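Local coordinates for rhusiopathiae surface protein B (Erysipelothrix rhusiopathiae, PDB 3V10), which is a cell-wall-anchored surface adhesin that probably binds host collagen, the chain here being its collagen-binding region of two immunoglobulin-like domains, at residues N23-P27 / T170-S174; F30-F34 / F51-P56; D59-L63 / I149-Q153; S163-Y167 / S189-V194; V198-I204 / Q245-I251. One frame throughout, in Å; residues are numbered along the deposited sequence.

Contact 1 of 5, residues N23-P27 / T170-S174; sequences NPSQP and TGTFS
Residues 23-27, an irregular connection between strands 20-21 and 28-35, lie against residues 170-174 at the end of strand 167-173, with Ser25 and Thr172 in closest register (CA-CA 5.2 Å). Asn23 takes chi1 = 62° (p), which brings OD1 back over its own chain to accept from Ser25 N at 2.9 Å, an Asx turn; Ser25 OG, with chi1 also p, reaches the same Asn23 OD1 at a very short 2.4 Å. Pro24 (-81/11) and Ser25 (-63/-40) turn the backbone so that Ser25 O faces the second segment. There Thr172, extended at -162/172, with chi1 = -171° (t) and its CA-to-CB bond toward the loop, donates from OG1 to Ser25 O at 2.8 Å. The loop belongs to the bacterial Ig domain and the strand to the collagen-binding domain, so this bond spans the interface of the two domains, whose placement matters in the collagen hug model of ligand binding. Phe173, chi1 = 52° (p) and chi2 = 83°, turns the CE2 side of its ring to the loop: CE2 is 3.2 Å from Ser25 O, approached obliquely, and 3.9 Å from Pro27 CG, while Gln26 C lies 3.8 Å from CE2 at the ring edge. Beyond the loop, Leu66, Val120 and Met308 pack on the Phe173 side chain, and Thr172 pairs through its backbone with Asn182 of strand 180-187.

Contact 2 of 5, residues F30-F34 / F51-P56; sequences FNLAF and FDLTLP
Strands 28-35 and 50-54 face each other across the interior of the first Ig-like domain, the layered packing of a beta sandwich. The segment axes run 11.3 Å apart at their closest and nearly antiparallel, at 159°, and the register sets Phe30 opposite Leu55 (CA-CA 9.4 Å), Leu32 opposite Leu53 (10.0 Å) and Phe34 opposite Phe51 (10.7 Å). Such separations leave the space between the backbones to side chains. Phe51 has the most surface covered; extended at -155/152 with chi1 = 58° (p) and chi2 = -100°, it directs its ring edge at the face of Phe34, itself p with chi2 near 91°. This T-shaped pair has centroids 5.1 Å apart, planes at 69°, and Phe51 CZ 3.8 Å from Phe34 CE2. Phe99 and Phe10 extend the aromatic cluster around Phe51. Leu32, chi1 = -178° (t) and chi2 = 70° (p), fills the middle of the layer: its CD2 lies 3.6 Å from Leu53 CD2 and 4.3 Å from Phe51 CE2, with Leu141 closing over both leucines. Phe30, chi1 = -71° (m) and chi2 = -87°, occupies the other end, where the second segment leaves its strand. Leu55 there has a sideways CA-CB bond, but chi1 = -70° (m) and chi2 = 164° (t) bring CD2 inward. Phe30 CZ stands 4.4 Å from Pro56 CD, and Phe30 CE2 meets Leu55 CD2 at 3.3 Å.

Contact 3 of 5, residues D59-L63 / I149-Q153; sequences DEVSL and ITISQ
This is a buried side-chain contact with a polar edge at the Glu60/Gln153 end, joining the start of strand 61-65 in the first Ig-like domain to strand 150-153, which pairs with strands 20-21 and 131-134 in a separate small sheet. The axes of 61-63 and 150-153 approach to 10.0 Å and cross at 133°; Val61 and Ile151 are nearest in register, CA-CA 8.4 Å. The backbone is extended from Val61 onward and through 149-153; Asp59 (-73/-16) and Glu60 (-119/-26) form the turn that leads into the strand. Val61 (t) and Leu63 (chi1 = -88°, chi2 = 64°) point across the contact, as do Ile149, Ile151 and Gln153, all with chi1 m and chi2 t. Ile151 CD1 fits between Val61 CG1 (3.6 Å) and Leu63 CD1 (3.8 Å), and Ile149 CD1 lies 4.4 Å from Leu63 CD2. The packing thus follows the sheet-on-sheet layering of a beta sandwich; Tyr121 touches both Leu63 and Ile151, and Phe30 both Leu63 and Ile149. At the edge, Gln153 (chi3 = -78°) brings NE2 over Val61 CG2 at 3.5 Å and donates to Glu60 OE1 at 3.0 Å. Glu60 OE1 also salt-bridges Lys131, and Gln153 NE2 hydrogen-bonds Asn123 OD1.

Contact 4 of 5, residues S163-Y167 / S189-V194; sequences SPIFY and SPKEAV
Prolines and a bridging water, with no direct hydrogen bond, join two segments that lack regular structure up to Tyr167, where strand 167-173 begins. They are the entry to that strand and the loop after strand 180-187, at the far end of the Ig-like (DEv-IgG) beta sandwich of the collagen-binding domain. Pro164 and Pro190 are paired at 5.0 Å between CA atoms, Phe166 and Ser189 at 5.5 Å. In the first segment Ser163, chi1 = 170° (t), accepts from Ile165 N through OG at 3.1 Å, an ST turn; Pro164 (-93/-10) bends the chain within it. Pro190 (-64/-17) presses into this bend, its CG 3.0 Å from Pro164 O and its CD 3.4 Å from Ile165 O and 3.6 Å from Phe166 CA. Lys191 follows with positive phi (68/47), kinking the path; the CA-to-CB bonds of Glu192 and Val194 point toward the first segment, and Ala193 (-96/76) centres an inverse gamma turn. Phe166 loses the most surface. With chi1 = -175° (t) and chi2 = -88°, its ring leads away from Ser189 toward the later residues: CD2 is 4.0 Å from Glu192 CD, and CE2 3.5 Å from Val194 CG1. Tyr285 of strand 276-286 stacks on that ring, and Glu192 OE1 accepts from Glu288 N. The water donates to Ile165 O at 3.0 Å, accepts from Ser189 N at 3.0 Å and lies 2.5 Å from Ser189 OG.

Contact 5 of 5, residues V198-I204 / Q245-I251; sequences VKVIDTI and QVLTVMI
Strands 198-204 and 246-251 form an antiparallel ladder, axes 4.7 Å apart and at 164°, with one-to-one register from Val198-Ile251 to Ile204-Gln245. Val198-Ile251, Val200-Val249 and Asp202-Leu247 are hydrogen-bonded pairs, each with two bonds of 2.7 to 2.9 Å between backbone N and O; the pairs between them are non-hydrogen-bonded. Val198, Val200, Leu247, Val249 and Ile251 form the inner ridges, with CB-CB spacings of 4.3 Å at Val198-Ile251 and Val200-Val249. Ile283 and Tyr285 of the adjoining strand 276-286 extend this face beside Val200 and Val198, while Phe261, Tyr265, Leu210 and Ile215 cover it from the facing sheet. On the reverse face diagonal contacts join the direct ones: the all-t Lys199 meets Met250 (CG-CG 3.9 Å) and lies over Thr248 (CE to CG2 3.8 Å), and Ile201 CG2 wedges against Val246 CG1 (3.8 Å). At the end, Ile204 N donates to Gln245 O (2.8 Å), and Gln245 folds NE2 over Ile204 CG2 (3.7 Å), bonding weakly to Ile204 O (3.2 Å) and also to His208 O. The apolar face therefore enters the collagen-binding domain's sandwich interior, where Asn279 and Tyr265 meet Asp202 OD2; that with Lys199, Thr203 and Met250 stays at least partly exposed.

Overall arrangement
Contacts 2 and 3 build the first Ig-like domain and contacts 4 and 5 the second, of the collagen-binding family, with contact 1 at the junction, about 4 Å from the centre of the chain. Contacts 2 and 3 share one interior: their centres are about 18 Å apart, and Phe30 CZ touches Ile149 CD1 at 3.5 Å. Contacts 4 and 5, also about 18 Å apart between centres, meet where Tyr167 OH packs on Val200 CG1 at 3.6 Å. The most distant pair, contacts 2 and 4, have centres about 45 Å apart. Segment 170-174 continues the chain from 163-167, so one strand leads from contact 4 to the domain junction. No ligand is seen in these coordinates.

Contact 1 of 5, residues N23-P27 / T170-S174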
# COMPACT_ATOMS: atom_id res chain seq x y z
N ASN A 23 5.21 2.40 9.99
CA ASN A 23 4.56 3.44 9.19
C ASN A 23 3.42 2.85 8.35
O ASN A 23 3.37 1.63 8.14
CB ASN A 23 5.58 4.13 8.29
CG ASN A 23 6.21 3.18 7.29
OD1 ASN A 23 5.53 2.65 6.43
ND2 ASN A 23 7.51 2.96 7.42
N PRO A 24 2.51 3.70 7.86
CA PRO A 24 1.37 3.25 7.05
C PRO A 24 1.67 2.99 5.57
O PRO A 24 0.74 2.80 4.78
CB PRO A 24 0.36 4.38 7.23
CG PRO A 24 1.25 5.57 7.26
CD PRO A 24 2.38 5.13 8.18
N SER A 25 2.95 2.97 5.19
CA SER A 25 3.32 2.76 3.79
C SER A 25 2.91 1.39 3.26
O SER A 25 2.48 1.27 2.11
CB SER A 25 4.83 2.95 3.60
OG SER A 25 5.56 1.89 4.19
N GLN A 26 3.06 0.36 4.08
CA GLN A 26 2.70 -1.00 3.67
C GLN A 26 1.35 -1.37 4.28
O GLN A 26 0.94 -0.81 5.29
CB GLN A 26 3.77 -1.99 4.13
CG GLN A 26 5.21 -1.63 3.76
CD GLN A 26 5.50 -1.76 2.27
OE1 GLN A 26 6.66 -1.66 1.84
NE2 GLN A 26 4.46 -1.98 1.48
N PRO A 27 0.64 -2.32 3.66
CA PRO A 27 -0.66 -2.72 4.19
C PRO A 27 -0.52 -3.58 5.44
O PRO A 27 0.53 -4.18 5.68
CB PRO A 27 -1.28 -3.55 3.06
CG PRO A 27 -0.46 -3.20 1.83
CD PRO A 27 0.92 -3.01 2.39
N THR A 170 10.72 6.94 -2.18
CA THR A 170 9.70 6.28 -1.37
C THR A 170 8.52 5.91 -2.25
O THR A 170 8.40 6.39 -3.37
CB THR A 170 9.20 7.19 -0.23
OG1 THR A 170 8.43 8.27 -0.79
CG2 THR A 170 10.36 7.75 0.56
N GLY A 171 7.65 5.06 -1.73
CA GLY A 171 6.50 4.65 -2.51
C GLY A 171 5.46 3.99 -1.64
O GLY A 171 5.76 3.50 -0.55
N THR A 172 4.22 4.00 -2.11
CA THR A 172 3.13 3.38 -1.37
C THR A 172 1.97 3.14 -2.31
O THR A 172 1.99 3.58 -3.47
CB THR A 172 2.69 4.25 -0.17
OG1 THR A 172 1.77 3.49 0.64
CG2 THR A 172 2.01 5.54 -0.64
N PHE A 173 0.96 2.43 -1.82
CA PHE A 173 -0.22 2.13 -2.61
C PHE A 173 -1.12 3.35 -2.65
O PHE A 173 -1.11 4.18 -1.74
CB PHE A 173 -0.96 0.93 -2.00
CG PHE A 173 -1.25 1.08 -0.53
CD1 PHE A 173 -2.36 1.79 -0.09
CD2 PHE A 173 -0.39 0.52 0.42
CE1 PHE A 173 -2.62 1.95 1.27
CE2 PHE A 173 -0.64 0.68 1.78
CZ PHE A 173 -1.76 1.39 2.21
N SER A 174 -1.89 3.46 -3.73
CA SER A 174 -2.82 4.56 -3.88
C SER A 174 -4.15 4.17 -3.24
O SER A 174 -4.55 3.00 -3.27
CB SER A 174 -3.06 4.87 -5.36
OG SER A 174 -4.05 5.87 -5.52

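Contact 2 of 5, residues F30-F34 / F51-P56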
# COMPACT_ATOMS: atom_id res chain seq x y z
N PHE A 30 -4.68 -9.21 6.94
CA PHE A 30 -5.50 -10.08 7.77
C PHE A 30 -5.83 -11.31 6.95
O PHE A 30 -6.28 -11.20 5.81
CB PHE A 30 -6.79 -9.36 8.18
CG PHE A 30 -6.57 -8.26 9.17
CD1 PHE A 30 -6.55 -8.54 10.54
CD2 PHE A 30 -6.35 -6.96 8.75
CE1 PHE A 30 -6.32 -7.53 11.46
CE2 PHE A 30 -6.12 -5.94 9.66
CZ PHE A 30 -6.10 -6.22 11.03
N ASN A 31 -5.56 -12.48 7.51
CA ASN A 31 -5.86 -13.73 6.83
C ASN A 31 -6.94 -14.44 7.63
O ASN A 31 -6.83 -14.59 8.85
CB ASN A 31 -4.62 -14.61 6.75
CG ASN A 31 -4.93 -15.99 6.23
OD1 ASN A 31 -5.18 -16.19 5.05
ND2 ASN A 31 -4.92 -16.97 7.14
N LEU A 32 -7.98 -14.89 6.94
CA LEU A 32 -9.09 -15.56 7.59
C LEU A 32 -9.57 -16.76 6.79
O LEU A 32 -9.65 -16.72 5.56
CB LEU A 32 -10.24 -14.56 7.78
CG LEU A 32 -11.53 -14.99 8.48
CD1 LEU A 32 -11.26 -15.21 9.96
CD2 LEU A 32 -12.59 -13.92 8.28
N ALA A 33 -9.88 -17.85 7.49
CA ALA A 33 -10.36 -19.06 6.84
C ALA A 33 -11.64 -19.48 7.54
O ALA A 33 -11.80 -19.29 8.74
CB ALA A 33 -9.31 -20.17 6.95
N PHE A 34 -12.57 -20.04 6.77
CA PHE A 34 -13.83 -20.51 7.34
C PHE A 34 -14.34 -21.74 6.61
O PHE A 34 -13.82 -22.12 5.56
CB PHE A 34 -14.87 -19.38 7.33
CG PHE A 34 -15.25 -18.90 5.96
CD1 PHE A 34 -16.32 -19.48 5.28
CD2 PHE A 34 -14.53 -17.88 5.35
CE1 PHE A 34 -16.67 -19.03 4.01
CE2 PHE A 34 -14.88 -17.43 4.08
CZ PHE A 34 -15.95 -18.01 3.41
N PHE A 51 -21.44 -12.59 7.06
CA PHE A 51 -20.67 -12.33 8.26
C PHE A 51 -19.95 -11.02 8.03
O PHE A 51 -19.67 -10.64 6.88
CB PHE A 51 -19.69 -13.46 8.65
CG PHE A 51 -18.67 -13.81 7.60
CD1 PHE A 51 -18.86 -14.91 6.78
CD2 PHE A 51 -17.47 -13.10 7.51
CE1 PHE A 51 -17.86 -15.31 5.89
CE2 PHE A 51 -16.48 -13.50 6.62
CZ PHE A 51 -16.67 -14.60 5.81
N ASP A 52 -19.68 -10.31 9.11
CA ASP A 52 -19.03 -9.02 9.04
C ASP A 52 -17.71 -8.95 9.75
O ASP A 52 -17.55 -9.48 10.85
CB ASP A 52 -19.97 -7.96 9.61
CG ASP A 52 -21.23 -7.80 8.79
OD1 ASP A 52 -21.12 -7.39 7.61
OD2 ASP A 52 -22.33 -8.10 9.30
N LEU A 53 -16.76 -8.26 9.12
CA LEU A 53 -15.44 -8.08 9.69
C LEU A 53 -15.34 -6.61 10.11
O LEU A 53 -15.82 -5.73 9.40
CB LEU A 53 -14.36 -8.40 8.65
CG LEU A 53 -14.47 -9.80 8.03
CD1 LEU A 53 -13.37 -9.99 6.98
CD2 LEU A 53 -14.35 -10.85 9.12
N THR A 54 -14.72 -6.36 11.26
CA THR A 54 -14.57 -5.00 11.75
C THR A 54 -13.13 -4.71 12.11
O THR A 54 -12.62 -5.21 13.11
CB THR A 54 -15.44 -4.75 13.00
OG1 THR A 54 -16.80 -5.10 12.71
CG2 THR A 54 -15.37 -3.29 13.41
N LEU A 55 -12.47 -3.90 11.29
CA LEU A 55 -11.09 -3.53 11.53
C LEU A 55 -11.05 -2.69 12.81
O LEU A 55 -11.95 -1.90 13.08
CB LEU A 55 -10.54 -2.75 10.34
CG LEU A 55 -10.35 -3.61 9.08
CD1 LEU A 55 -10.19 -2.73 7.85
CD2 LEU A 55 -9.13 -4.54 9.26
N PRO A 56 -9.99 -2.85 13.62
CA PRO A 56 -9.84 -2.12 14.88
C PRO A 56 -9.54 -0.63 14.74
O PRO A 56 -9.13 -0.16 13.68
CB PRO A 56 -8.70 -2.87 15.57
CG PRO A 56 -7.81 -3.19 14.39
CD PRO A 56 -8.79 -3.65 13.32

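Contact 3 of 5, residues D59-L63 / I149-Q153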
# COMPACT_ATOMS: atom_id res chain seq x y z
N ASP A 59 -9.25 6.32 19.28
CA ASP A 59 -9.52 7.71 18.95
C ASP A 59 -8.53 8.40 18.01
O ASP A 59 -8.85 9.45 17.45
CB ASP A 59 -9.66 8.53 20.24
CG ASP A 59 -11.06 8.44 20.83
OD1 ASP A 59 -11.57 7.31 20.97
OD2 ASP A 59 -11.64 9.50 21.16
N GLU A 60 -7.35 7.82 17.83
CA GLU A 60 -6.35 8.42 16.96
C GLU A 60 -5.93 7.54 15.77
O GLU A 60 -5.49 8.06 14.74
CB GLU A 60 -5.10 8.78 17.77
CG GLU A 60 -5.38 9.67 18.97
CD GLU A 60 -4.12 10.06 19.72
OE1 GLU A 60 -3.21 9.21 19.86
OE2 GLU A 60 -4.04 11.22 20.17
N VAL A 61 -6.08 6.23 15.91
CA VAL A 61 -5.69 5.30 14.86
C VAL A 61 -6.85 4.40 14.42
O VAL A 61 -7.47 3.74 15.25
CB VAL A 61 -4.51 4.41 15.32
CG1 VAL A 61 -4.07 3.48 14.18
CG2 VAL A 61 -3.36 5.27 15.77
N SER A 62 -7.13 4.39 13.12
CA SER A 62 -8.20 3.56 12.58
C SER A 62 -7.70 2.80 11.37
O SER A 62 -7.02 3.36 10.51
CB SER A 62 -9.41 4.42 12.18
OG SER A 62 -10.08 4.94 13.32
N LEU A 63 -8.02 1.51 11.31
CA LEU A 63 -7.64 0.69 10.17
C LEU A 63 -8.85 0.64 9.26
O LEU A 63 -9.99 0.58 9.74
CB LEU A 63 -7.27 -0.73 10.60
CG LEU A 63 -5.80 -0.93 11.00
CD1 LEU A 63 -5.49 -0.10 12.23
CD2 LEU A 63 -5.55 -2.40 11.26
N ILE A 149 -2.00 -5.95 17.84
CA ILE A 149 -1.47 -5.13 16.76
C ILE A 149 -0.91 -3.91 17.46
O ILE A 149 -1.61 -3.24 18.23
CB ILE A 149 -2.59 -4.70 15.77
CG1 ILE A 149 -3.01 -5.90 14.92
CG2 ILE A 149 -2.09 -3.55 14.90
CD1 ILE A 149 -4.07 -5.58 13.87
N THR A 150 0.37 -3.64 17.22
CA THR A 150 1.04 -2.49 17.81
C THR A 150 1.46 -1.55 16.69
O THR A 150 2.17 -1.95 15.77
CB THR A 150 2.30 -2.93 18.60
OG1 THR A 150 3.23 -3.55 17.72
CG2 THR A 150 1.91 -3.92 19.69
N ILE A 151 0.99 -0.31 16.77
CA ILE A 151 1.29 0.69 15.76
C ILE A 151 2.04 1.87 16.34
O ILE A 151 1.62 2.46 17.34
CB ILE A 151 -0.01 1.22 15.11
CG1 ILE A 151 -0.72 0.09 14.35
CG2 ILE A 151 0.31 2.38 14.16
CD1 ILE A 151 -2.09 0.48 13.83
N SER A 152 3.15 2.21 15.71
CA SER A 152 3.96 3.33 16.17
C SER A 152 3.38 4.66 15.75
O SER A 152 3.05 4.88 14.58
CB SER A 152 5.38 3.22 15.63
OG SER A 152 6.10 4.42 15.87
N GLN A 153 3.25 5.56 16.72
CA GLN A 153 2.75 6.90 16.48
C GLN A 153 3.93 7.81 16.77
O GLN A 153 4.12 8.25 17.90
CB GLN A 153 1.60 7.23 17.42
CG GLN A 153 0.33 6.47 17.13
CD GLN A 153 -0.75 6.75 18.15
OE1 GLN A 153 -0.71 6.22 19.26
NE2 GLN A 153 -1.70 7.60 17.79

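Contact 4 of 5, residues S163-Y167 / S189-V194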
# COMPACT_ATOMS: atom_id res chain seq x y z
N SER A 163 15.71 17.67 5.98
CA SER A 163 16.54 16.47 5.91
C SER A 163 17.91 16.75 5.30
O SER A 163 18.05 17.58 4.40
CB SER A 163 15.85 15.38 5.09
OG SER A 163 16.75 14.32 4.82
N PRO A 164 18.95 16.06 5.80
CA PRO A 164 20.33 16.21 5.32
C PRO A 164 20.66 15.18 4.22
O PRO A 164 21.70 15.27 3.57
CB PRO A 164 21.14 15.99 6.58
CG PRO A 164 20.37 14.90 7.26
CD PRO A 164 18.93 15.37 7.10
N ILE A 165 19.77 14.21 4.03
CA ILE A 165 19.96 13.17 3.02
C ILE A 165 19.75 13.75 1.63
O ILE A 165 18.66 14.22 1.30
CB ILE A 165 18.99 11.99 3.23
CG1 ILE A 165 19.17 11.41 4.63
CG2 ILE A 165 19.23 10.91 2.17
CD1 ILE A 165 20.60 10.98 4.93
N PHE A 166 20.79 13.70 0.80
CA PHE A 166 20.71 14.26 -0.53
C PHE A 166 19.68 13.61 -1.45
O PHE A 166 19.01 14.31 -2.20
CB PHE A 166 22.08 14.21 -1.22
CG PHE A 166 22.09 14.88 -2.56
CD1 PHE A 166 21.76 14.18 -3.71
CD2 PHE A 166 22.41 16.23 -2.66
CE1 PHE A 166 21.75 14.81 -4.95
CE2 PHE A 166 22.40 16.88 -3.90
CZ PHE A 166 22.07 16.17 -5.04
N TYR A 167 19.56 12.29 -1.39
CA TYR A 167 18.59 11.62 -2.25
C TYR A 167 18.02 10.34 -1.67
O TYR A 167 18.73 9.52 -1.10
CB TYR A 167 19.24 11.27 -3.60
CG TYR A 167 18.37 10.38 -4.49
CD1 TYR A 167 17.21 10.87 -5.07
CD2 TYR A 167 18.71 9.05 -4.72
CE1 TYR A 167 16.39 10.06 -5.84
CE2 TYR A 167 17.90 8.21 -5.49
CZ TYR A 167 16.73 8.73 -6.05
OH TYR A 167 15.91 7.94 -6.81
N SER A 189 17.44 17.42 -1.04
CA SER A 189 16.67 17.96 0.08
C SER A 189 17.52 18.98 0.83
O SER A 189 17.02 20.03 1.25
CB SER A 189 16.24 16.85 1.05
OG SER A 189 15.19 16.07 0.53
N PRO A 190 18.83 18.70 1.01
CA PRO A 190 19.73 19.62 1.72
C PRO A 190 19.91 20.97 1.03
O PRO A 190 20.38 21.93 1.65
CB PRO A 190 21.04 18.84 1.79
CG PRO A 190 20.60 17.41 1.77
CD PRO A 190 19.52 17.43 0.72
N LYS A 191 19.57 21.02 -0.25
CA LYS A 191 19.71 22.24 -1.05
C LYS A 191 21.20 22.52 -1.23
O LYS A 191 21.67 23.65 -1.03
CB LYS A 191 19.04 23.42 -0.36
CG LYS A 191 17.55 23.28 -0.11
CD LYS A 191 16.74 23.49 -1.37
CE LYS A 191 15.32 23.95 -1.02
NZ LYS A 191 14.68 23.06 -0.01
N GLU A 192 21.95 21.49 -1.59
CA GLU A 192 23.38 21.61 -1.80
C GLU A 192 23.78 22.34 -3.08
O GLU A 192 23.02 22.41 -4.05
CB GLU A 192 24.02 20.22 -1.79
CG GLU A 192 24.29 19.56 -0.45
CD GLU A 192 25.18 18.33 -0.64
OE1 GLU A 192 26.00 18.32 -1.59
OE2 GLU A 192 25.09 17.38 0.14
N ALA A 193 24.98 22.91 -3.06
CA ALA A 193 25.53 23.59 -4.22
C ALA A 193 26.38 22.51 -4.87
O ALA A 193 27.60 22.49 -4.72
CB ALA A 193 26.40 24.76 -3.76
N VAL A 194 25.72 21.57 -5.55
CA VAL A 194 26.41 20.47 -6.20
C VAL A 194 27.44 20.97 -7.21
O VAL A 194 27.25 22.01 -7.84
CB VAL A 194 25.43 19.52 -6.93
CG1 VAL A 194 24.51 18.86 -5.91
CG2 VAL A 194 24.62 20.29 -7.96
O HOH W 1 16.64 14.56 -0.86

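Contact 5 of 5, residues V198-I204 / Q245-I251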
# COMPACT_ATOMS: atom_id res chain seq x y z
N VAL A 198 23.33 16.48 -12.05
CA VAL A 198 22.82 15.39 -11.24
C VAL A 198 22.03 14.45 -12.15
O VAL A 198 21.23 14.91 -12.97
CB VAL A 198 21.89 15.91 -10.13
CG1 VAL A 198 21.30 14.76 -9.34
CG2 VAL A 198 22.69 16.84 -9.19
N LYS A 199 22.27 13.15 -12.03
CA LYS A 199 21.55 12.19 -12.87
C LYS A 199 21.00 11.03 -12.06
O LYS A 199 21.72 10.43 -11.27
CB LYS A 199 22.45 11.65 -13.98
CG LYS A 199 21.74 10.69 -14.94
CD LYS A 199 22.63 10.31 -16.12
CE LYS A 199 21.87 9.44 -17.11
NZ LYS A 199 22.75 9.00 -18.24
N VAL A 200 19.73 10.72 -12.26
CA VAL A 200 19.09 9.61 -11.56
C VAL A 200 18.52 8.67 -12.61
O VAL A 200 17.84 9.12 -13.53
CB VAL A 200 17.93 10.07 -10.66
CG1 VAL A 200 17.20 8.84 -10.08
CG2 VAL A 200 18.45 10.95 -9.53
N ILE A 201 18.82 7.39 -12.50
CA ILE A 201 18.27 6.41 -13.42
C ILE A 201 17.39 5.51 -12.57
O ILE A 201 17.88 4.78 -11.70
CB ILE A 201 19.36 5.59 -14.14
CG1 ILE A 201 20.25 6.51 -14.98
CG2 ILE A 201 18.70 4.55 -15.05
CD1 ILE A 201 21.33 5.79 -15.75
N ASP A 202 16.09 5.60 -12.79
CA ASP A 202 15.12 4.83 -12.03
C ASP A 202 14.57 3.68 -12.87
O ASP A 202 14.07 3.89 -13.97
CB ASP A 202 13.98 5.74 -11.58
CG ASP A 202 12.96 5.02 -10.72
OD1 ASP A 202 12.48 3.94 -11.13
OD2 ASP A 202 12.64 5.53 -9.63
N THR A 203 14.67 2.47 -12.34
CA THR A 203 14.16 1.30 -13.04
C THR A 203 12.98 0.71 -12.29
O THR A 203 13.15 0.14 -11.22
CB THR A 203 15.24 0.22 -13.20
OG1 THR A 203 16.32 0.72 -14.00
CG2 THR A 203 14.65 -1.00 -13.89
N ILE A 204 11.79 0.85 -12.86
CA ILE A 204 10.59 0.31 -12.23
C ILE A 204 10.63 -1.20 -12.36
O ILE A 204 10.87 -1.74 -13.45
CB ILE A 204 9.32 0.86 -12.92
CG1 ILE A 204 9.27 2.38 -12.73
CG2 ILE A 204 8.07 0.20 -12.34
CD1 ILE A 204 8.28 3.08 -13.63
N GLN A 245 10.50 0.69 -18.69
CA GLN A 245 10.52 0.72 -17.23
C GLN A 245 11.54 1.71 -16.68
O GLN A 245 11.65 1.88 -15.47
CB GLN A 245 10.86 -0.67 -16.69
CG GLN A 245 9.89 -1.78 -17.08
CD GLN A 245 8.50 -1.55 -16.50
OE1 GLN A 245 7.63 -0.99 -17.16
NE2 GLN A 245 8.29 -2.00 -15.26
N VAL A 246 12.28 2.37 -17.56
CA VAL A 246 13.31 3.30 -17.12
C VAL A 246 12.96 4.78 -17.19
O VAL A 246 12.69 5.31 -18.26
CB VAL A 246 14.62 3.09 -17.92
CG1 VAL A 246 15.73 3.94 -17.32
CG2 VAL A 246 15.00 1.60 -17.93
N LEU A 247 12.96 5.43 -16.03
CA LEU A 247 12.66 6.86 -15.93
C LEU A 247 13.97 7.52 -15.51
O LEU A 247 14.55 7.19 -14.47
CB LEU A 247 11.56 7.10 -14.89
CG LEU A 247 11.05 8.53 -14.69
CD1 LEU A 247 9.68 8.50 -14.00
CD2 LEU A 247 12.05 9.32 -13.87
N THR A 248 14.44 8.45 -16.33
CA THR A 248 15.70 9.13 -16.06
C THR A 248 15.48 10.61 -15.81
O THR A 248 14.73 11.26 -16.53
CB THR A 248 16.67 8.96 -17.25
OG1 THR A 248 16.83 7.56 -17.53
CG2 THR A 248 18.04 9.58 -16.94
N VAL A 249 16.14 11.13 -14.78
CA VAL A 249 16.05 12.53 -14.43
C VAL A 249 17.45 13.11 -14.50
O VAL A 249 18.36 12.61 -13.84
CB VAL A 249 15.50 12.73 -12.99
CG1 VAL A 249 15.40 14.21 -12.66
CG2 VAL A 249 14.14 12.06 -12.86
N MET A 250 17.62 14.15 -15.31
CA MET A 250 18.91 14.81 -15.46
C MET A 250 18.75 16.28 -15.12
O MET A 250 17.86 16.96 -15.65
CB MET A 250 19.43 14.62 -16.89
CG MET A 250 19.84 13.19 -17.21
SD MET A 250 20.22 12.86 -18.96
CE MET A 250 18.67 12.19 -19.49
N ILE A 251 19.58 16.77 -14.21
CA ILE A 251 19.52 18.17 -13.80
C ILE A 251 20.88 18.84 -13.90
O ILE A 251 21.83 18.46 -13.21
CB ILE A 251 19.02 18.30 -12.34
CG1 ILE A 251 17.70 17.54 -12.17
CG2 ILE A 251 18.83 19.77 -11.99
CD1 ILE A 251 17.22 17.48 -10.74